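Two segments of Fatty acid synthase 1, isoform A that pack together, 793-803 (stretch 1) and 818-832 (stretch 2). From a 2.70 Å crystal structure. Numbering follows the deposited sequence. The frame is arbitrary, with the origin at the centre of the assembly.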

# COMPACT_ATOMS: atom_id res chain seq x y z
N LEU A 793 10.03 4.56 4.79
CA LEU A 793 9.01 5.12 3.91
C LEU A 793 7.66 5.13 4.62
O LEU A 793 6.98 6.16 4.65
CB LEU A 793 8.92 4.33 2.60
CG LEU A 793 8.08 4.94 1.48
CD1 LEU A 793 8.57 4.48 0.13
CD2 LEU A 793 6.60 4.60 1.62
N GLN A 794 7.27 3.99 5.17
CA GLN A 794 6.02 3.88 5.90
C GLN A 794 6.00 4.85 7.08
O GLN A 794 4.95 5.38 7.45
CB GLN A 794 5.78 2.45 6.37
CG GLN A 794 5.11 1.55 5.33
CD GLN A 794 3.66 1.92 5.07
OE1 GLN A 794 3.17 2.94 5.57
NE2 GLN A 794 2.97 1.10 4.29
N ALA A 795 7.18 5.08 7.66
CA ALA A 795 7.30 6.04 8.76
C ALA A 795 7.10 7.45 8.23
O ALA A 795 6.54 8.31 8.92
CB ALA A 795 8.66 5.90 9.43
N SER A 796 7.56 7.69 7.01
CA SER A 796 7.41 8.99 6.37
C SER A 796 5.95 9.24 6.01
O SER A 796 5.48 10.37 6.02
CB SER A 796 8.28 9.08 5.11
OG SER A 796 9.65 8.85 5.40
N ILE A 797 5.24 8.16 5.69
CA ILE A 797 3.81 8.23 5.41
C ILE A 797 3.07 8.72 6.65
O ILE A 797 2.20 9.58 6.56
CB ILE A 797 3.28 6.86 4.93
CG1 ILE A 797 3.78 6.55 3.52
CG2 ILE A 797 1.75 6.81 4.99
CD1 ILE A 797 3.17 7.40 2.42
N ARG A 798 3.44 8.18 7.80
CA ARG A 798 2.81 8.54 9.06
C ARG A 798 3.05 10.01 9.41
O ARG A 798 2.37 10.57 10.27
CB ARG A 798 3.30 7.64 10.19
CG ARG A 798 2.98 6.16 10.00
CD ARG A 798 3.52 5.32 11.14
NE ARG A 798 3.87 3.96 10.71
CZ ARG A 798 5.11 3.46 10.70
NH1 ARG A 798 6.15 4.19 11.09
NH2 ARG A 798 5.31 2.22 10.29
N CYS A 799 4.04 10.63 8.76
CA CYS A 799 4.33 12.04 8.99
C CYS A 799 3.42 12.96 8.18
O CYS A 799 3.39 14.17 8.39
CB CYS A 799 5.79 12.35 8.64
SG CYS A 799 6.99 11.70 9.81
N LEU A 800 2.67 12.38 7.24
CA LEU A 800 1.82 13.17 6.36
C LEU A 800 0.53 13.60 7.04
O LEU A 800 -0.21 12.78 7.58
CB LEU A 800 1.50 12.37 5.09
CG LEU A 800 1.04 13.20 3.88
CD1 LEU A 800 2.11 14.18 3.44
CD2 LEU A 800 0.66 12.29 2.73
N GLY A 801 0.28 14.91 7.03
CA GLY A 801 -0.91 15.48 7.63
C GLY A 801 -2.03 15.65 6.63
O GLY A 801 -1.89 15.29 5.46
N LEU A 802 -3.16 16.18 7.10
CA LEU A 802 -4.34 16.36 6.26
C LEU A 802 -4.01 17.10 4.97
O LEU A 802 -3.23 18.06 4.96
CB LEU A 802 -5.42 17.12 7.03
CG LEU A 802 -6.02 16.38 8.24
CD1 LEU A 802 -6.82 17.32 9.12
CD2 LEU A 802 -6.88 15.21 7.78
N ASN A 803 -4.61 16.64 3.87
CA ASN A 803 -4.38 17.22 2.55
C ASN A 803 -2.93 17.11 2.10
O ASN A 803 -2.52 17.78 1.15
CB ASN A 803 -4.81 18.69 2.53
CG ASN A 803 -6.26 18.88 2.92
OD1 ASN A 803 -7.11 18.04 2.60
ND2 ASN A 803 -6.56 19.97 3.61
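Stretch 2 (818-832) SPLGMSVFLKNTSFH

Stretch 2 runs alongside stretch 1 in the same general direction, so that its early residues meet the helix 793-797 and Lys 827 to Thr 829 meet the segment that follows, before Phe 831 turns back to the helix. It opens with Ser 818, out of reach, and a short strand, 819-821, whose axis is nearly parallel to that of the helix: the two cross at -20° and approach to 10.1 Å. This gap is wide enough for side chains to fill. Leu 820, with chi1 t and chi2 p, brings its CD1 to 4.2 Å from CD1 of Ile 797, an apolar contact suited to two buried branched chains. Gly 821 presents only backbone, and its N lies 3.7 Å from NE2 of Gln 794, whose amide end reaches over the strand.

The chain then coils into a 3-10 segment, 822-826. Met 822, Ser 823, Phe 825 and Leu 826 make no contact here, but Val 824 points toward stretch 1. Its compact CG2 packs 3.7 Å from CG2 of Ile 797 and 4.2 Å from CD2 of Leu 800.

Lys 827 has a fully extended side chain, all t beyond chi1, long enough for NZ to donate a weak hydrogen bond to O of Leu 800 at 3.3 Å. Its own carbonyl O accepts a shorter, nearly linear hydrogen bond from N of Asn 803 (2.8 Å, 164°). Asn 828 adopts a left-handed backbone conformation (phi/psi 63/39), which asparagine tolerates well, and its ND2 donates to OD1 of Asn 803 at 2.9 Å. Thr 829 serves both sides of its chemistry: OG1 donates to O of Val 824 at 2.6 Å, while CG2 lies 3.5 Å from CD2 of Leu 800.

From Ser 830 a strand begins. Phe 831 sends its ring back to the helix, where CD1 of Ile 797 meets the ring edge, 3.9 Å from CE2; His 832 lies beyond reach.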

# COMPACT_ATOMS: atom_id res chain seq x y z
N SER A 818 6.24 -2.78 -3.42
CA SER A 818 5.90 -2.88 -2.00
C SER A 818 4.44 -2.51 -1.76
O SER A 818 3.87 -1.71 -2.51
CB SER A 818 6.81 -1.99 -1.16
OG SER A 818 8.17 -2.37 -1.30
N PRO A 819 3.82 -3.07 -0.71
CA PRO A 819 2.43 -2.72 -0.44
C PRO A 819 2.30 -1.39 0.28
O PRO A 819 3.09 -1.09 1.17
CB PRO A 819 1.94 -3.88 0.44
CG PRO A 819 3.19 -4.45 1.07
CD PRO A 819 4.40 -3.89 0.37
N LEU A 820 1.31 -0.59 -0.11
CA LEU A 820 1.06 0.70 0.52
C LEU A 820 -0.30 0.71 1.19
O LEU A 820 -1.33 0.52 0.53
CB LEU A 820 1.15 1.82 -0.52
CG LEU A 820 0.87 3.23 0.01
CD1 LEU A 820 1.99 3.68 0.94
CD2 LEU A 820 0.70 4.21 -1.14
N GLY A 821 -0.31 0.94 2.49
CA GLY A 821 -1.56 1.05 3.23
C GLY A 821 -2.37 2.23 2.75
O GLY A 821 -1.93 3.38 2.83
N MET A 822 -3.56 1.96 2.23
CA MET A 822 -4.38 2.99 1.61
C MET A 822 -5.17 3.84 2.62
O MET A 822 -5.95 4.70 2.23
CB MET A 822 -5.35 2.35 0.61
CG MET A 822 -4.65 1.79 -0.62
SD MET A 822 -5.77 1.00 -1.80
CE MET A 822 -6.72 2.40 -2.36
N SER A 823 -4.97 3.59 3.91
CA SER A 823 -5.62 4.39 4.94
C SER A 823 -5.15 5.84 4.85
O SER A 823 -5.89 6.77 5.16
CB SER A 823 -5.33 3.83 6.34
OG SER A 823 -3.98 4.02 6.70
N VAL A 824 -3.90 6.02 4.42
CA VAL A 824 -3.30 7.35 4.30
C VAL A 824 -4.13 8.26 3.41
O VAL A 824 -4.10 9.48 3.56
CB VAL A 824 -1.86 7.25 3.76
CG1 VAL A 824 -1.86 6.65 2.35
CG2 VAL A 824 -1.19 8.62 3.76
N PHE A 825 -4.86 7.67 2.47
CA PHE A 825 -5.63 8.44 1.50
C PHE A 825 -6.95 8.94 2.07
O PHE A 825 -7.63 9.76 1.46
CB PHE A 825 -5.85 7.61 0.23
CG PHE A 825 -4.58 7.28 -0.50
CD1 PHE A 825 -3.81 8.29 -1.06
CD2 PHE A 825 -4.15 5.97 -0.63
CE1 PHE A 825 -2.64 8.00 -1.74
CE2 PHE A 825 -2.98 5.67 -1.31
CZ PHE A 825 -2.22 6.69 -1.86
N LEU A 826 -7.33 8.44 3.25
CA LEU A 826 -8.49 8.97 3.96
C LEU A 826 -8.28 10.44 4.31
O LEU A 826 -9.24 11.19 4.48
CB LEU A 826 -8.77 8.17 5.23
CG LEU A 826 -9.47 6.82 5.04
CD1 LEU A 826 -9.41 5.99 6.32
CD2 LEU A 826 -10.91 7.02 4.61
N LYS A 827 -7.02 10.85 4.41
CA LYS A 827 -6.67 12.21 4.80
C LYS A 827 -6.70 13.19 3.62
O LYS A 827 -6.14 14.28 3.70
CB LYS A 827 -5.29 12.25 5.47
CG LYS A 827 -5.15 11.31 6.66
CD LYS A 827 -3.78 11.45 7.30
CE LYS A 827 -3.58 10.46 8.44
NZ LYS A 827 -2.23 10.59 9.06
N ASN A 828 -7.35 12.78 2.53
CA ASN A 828 -7.46 13.63 1.34
C ASN A 828 -6.07 13.89 0.77
O ASN A 828 -5.78 15.00 0.31
CB ASN A 828 -8.14 14.95 1.68
CG ASN A 828 -8.74 15.63 0.46
OD1 ASN A 828 -9.32 14.97 -0.41
ND2 ASN A 828 -8.58 16.94 0.38
N THR A 829 -5.22 12.87 0.78
CA THR A 829 -3.83 13.02 0.39
C THR A 829 -3.59 12.59 -1.05
O THR A 829 -4.49 12.08 -1.72
CB THR A 829 -2.91 12.21 1.31
OG1 THR A 829 -3.41 10.87 1.44
CG2 THR A 829 -2.82 12.85 2.68
N SER A 830 -2.37 12.82 -1.52
CA SER A 830 -1.95 12.38 -2.84
C SER A 830 -0.59 11.71 -2.76
O SER A 830 0.29 12.17 -2.04
CB SER A 830 -1.89 13.57 -3.81
OG SER A 830 -3.04 14.38 -3.69
N PHE A 831 -0.42 10.62 -3.51
CA PHE A 831 0.88 9.99 -3.64
C PHE A 831 1.38 10.19 -5.06
O PHE A 831 0.68 9.87 -6.02
CB PHE A 831 0.80 8.50 -3.30
CG PHE A 831 2.13 7.88 -3.00
CD1 PHE A 831 3.00 7.54 -4.03
CD2 PHE A 831 2.52 7.63 -1.69
CE1 PHE A 831 4.23 6.98 -3.75
CE2 PHE A 831 3.75 7.06 -1.42
CZ PHE A 831 4.60 6.74 -2.45
N HIS A 832 2.58 10.74 -5.19
CA HIS A 832 3.14 11.06 -6.50
C HIS A 832 4.41 10.28 -6.81
O HIS A 832 5.44 10.48 -6.16
CB HIS A 832 3.44 12.55 -6.60
CG HIS A 832 2.22 13.41 -6.67
ND1 HIS A 832 1.59 13.71 -7.86
CD2 HIS A 832 1.51 14.02 -5.70
CE1 HIS A 832 0.54 14.48 -7.61
NE2 HIS A 832 0.47 14.68 -6.31